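Side-chain contact in Two-component response regulator (Geobacillus stearothermophilus, PDB 6SWI), which probably binds DNA through its C-terminal helix-turn-helix domain to regulate transcription of genes for arabinan utilization: residues Arg11-Lys16 / Glu26-Phe31. Sequence-based numbering, arbitrary orientation. Where two conformers were deposited one is given.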
# COMPACT_ATOMS: atom_id res chain seq x y z
N ARG A 11 12.83 -2.46 -3.93
CA ARG A 11 11.45 -2.92 -3.99
C ARG A 11 11.18 -3.98 -2.93
O ARG A 11 10.13 -3.96 -2.28
CB ARG A 11 11.12 -3.45 -5.38
CG ARG A 11 9.62 -3.69 -5.57
CD ARG A 11 9.29 -4.19 -6.96
NE ARG A 11 9.78 -5.55 -7.18
CZ ARG A 11 9.56 -6.25 -8.29
NH1 ARG A 11 8.86 -5.72 -9.28
NH2 ARG A 11 10.04 -7.49 -8.40
N GLN A 12 12.14 -4.88 -2.71
CA GLN A 12 11.99 -5.88 -1.66
C GLN A 12 11.84 -5.22 -0.29
O GLN A 12 11.01 -5.65 0.53
CB GLN A 12 13.22 -6.78 -1.63
CG GLN A 12 13.23 -7.89 -2.65
CD GLN A 12 14.51 -8.69 -2.59
OE1 GLN A 12 15.56 -8.18 -2.17
NE2 GLN A 12 14.45 -9.94 -3.02
N TYR A 13 12.64 -4.19 -0.03
CA TYR A 13 12.58 -3.52 1.26
C TYR A 13 11.24 -2.82 1.46
O TYR A 13 10.63 -2.92 2.53
CB TYR A 13 13.74 -2.52 1.39
CG TYR A 13 13.93 -2.06 2.82
CD1 TYR A 13 14.73 -2.78 3.70
CD2 TYR A 13 13.26 -0.94 3.31
CE1 TYR A 13 14.88 -2.39 5.01
CE2 TYR A 13 13.40 -0.55 4.62
CZ TYR A 13 14.22 -1.28 5.46
OH TYR A 13 14.37 -0.91 6.78
N ILE A 14 10.76 -2.13 0.42
CA ILE A 14 9.46 -1.47 0.48
C ILE A 14 8.35 -2.50 0.70
O ILE A 14 7.41 -2.27 1.47
CB ILE A 14 9.24 -0.64 -0.79
CG1 ILE A 14 10.28 0.47 -0.92
CG2 ILE A 14 7.84 -0.05 -0.82
CD1 ILE A 14 10.45 0.96 -2.34
N GLN A 15 8.45 -3.64 0.01
CA GLN A 15 7.40 -4.70 0.12
C GLN A 15 7.32 -5.22 1.56
O GLN A 15 6.23 -5.61 2.00
CB GLN A 15 7.66 -5.83 -0.88
CG GLN A 15 7.38 -5.43 -2.33
CD GLN A 15 7.88 -6.40 -3.37
OE1 GLN A 15 8.78 -7.20 -3.13
NE2 GLN A 15 7.31 -6.31 -4.55
N LYS A 16 8.45 -5.23 2.26
CA LYS A 16 8.46 -5.69 3.64
C LYS A 16 8.10 -4.61 4.64
O LYS A 16 7.55 -4.93 5.71
CB LYS A 16 9.84 -6.25 4.00
CG LYS A 16 10.03 -7.73 3.69
CD LYS A 16 11.23 -8.32 4.42
CE LYS A 16 12.53 -7.74 3.91
NZ LYS A 16 13.72 -8.41 4.49
N GLU A 26 14.85 8.63 0.96
CA GLU A 26 16.15 8.90 1.58
C GLU A 26 16.52 7.82 2.57
O GLU A 26 17.68 7.41 2.65
CB GLU A 26 16.13 10.28 2.24
CG GLU A 26 16.19 11.44 1.26
CD GLU A 26 14.83 11.87 0.74
OE1 GLU A 26 14.77 12.93 0.07
OE2 GLU A 26 13.82 11.17 0.99
N SER A 27 15.55 7.32 3.34
CA SER A 27 15.84 6.29 4.33
C SER A 27 16.22 4.95 3.70
O SER A 27 17.05 4.21 4.24
CB SER A 27 14.67 6.19 5.31
OG SER A 27 13.66 5.37 4.77
N VAL A 28 15.62 4.61 2.55
CA VAL A 28 16.01 3.40 1.84
C VAL A 28 17.39 3.57 1.22
O VAL A 28 18.22 2.65 1.23
CB VAL A 28 14.95 3.02 0.79
CG1 VAL A 28 15.41 1.83 -0.05
CG2 VAL A 28 13.63 2.71 1.47
N ALA A 29 17.67 4.76 0.67
CA ALA A 29 19.01 5.03 0.17
C ALA A 29 20.06 4.87 1.26
O ALA A 29 21.18 4.42 0.98
CB ALA A 29 19.07 6.41 -0.49
N GLU A 30 19.72 5.19 2.52
CA GLU A 30 20.65 4.93 3.62
C GLU A 30 20.84 3.44 3.84
O GLU A 30 21.97 2.97 4.03
CB GLU A 30 20.19 5.59 4.93
CG GLU A 30 19.52 6.93 4.84
CD GLU A 30 20.40 8.00 4.22
OE1 GLU A 30 20.19 8.33 3.03
OE2 GLU A 30 21.28 8.53 4.93
N PHE A 31 19.75 2.67 3.86
CA PHE A 31 19.86 1.22 3.99
C PHE A 31 20.74 0.64 2.90
O PHE A 31 21.63 -0.19 3.16
CB PHE A 31 18.47 0.58 3.96
CG PHE A 31 18.49 -0.89 3.60
CD1 PHE A 31 19.20 -1.80 4.37
CD2 PHE A 31 17.78 -1.36 2.51
CE1 PHE A 31 19.21 -3.15 4.06
CE2 PHE A 31 17.79 -2.71 2.19
CZ PHE A 31 18.50 -3.60 2.97
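The ring of Tyr-13 leans over one face of Phe-31, and this aromatic pair gives the closest approach of the contact. The planes are inclined by 31° with the centroids 4.5 Å apart. The CD1 side of the tyrosine does the touching: its CD1 comes 3.4 Å from CE2 of Phe-31, while its CE1 sits over the centre of the phenylalanine ring. Phe-31 can offer that face because its CG is anti to the backbone N (chi1 160°), which carries the ring across to helix 5-17. From the other ortho position, CD2 of Tyr-13 meets the CG2 methyl of Val-28 at 4.1 Å. Apolar packing thus joins helix 5-17 to helix 25-32, the latter within the helix-turn-helix region through which AraT probably binds DNA. Val-28 is buried and also touches Leu-39 of helix 36-47 and Phe-51 of helix 51-69, whereas Phe-31 is exposed. Tyr-13 packs on Leu-23 in the connecting loop as well, and its ring meets that of His-17. An alanine in place of Tyr-13 would remove the whole ring, probably leaving the phenylalanine face without its aromatic partner and a gap beside the valine methyl.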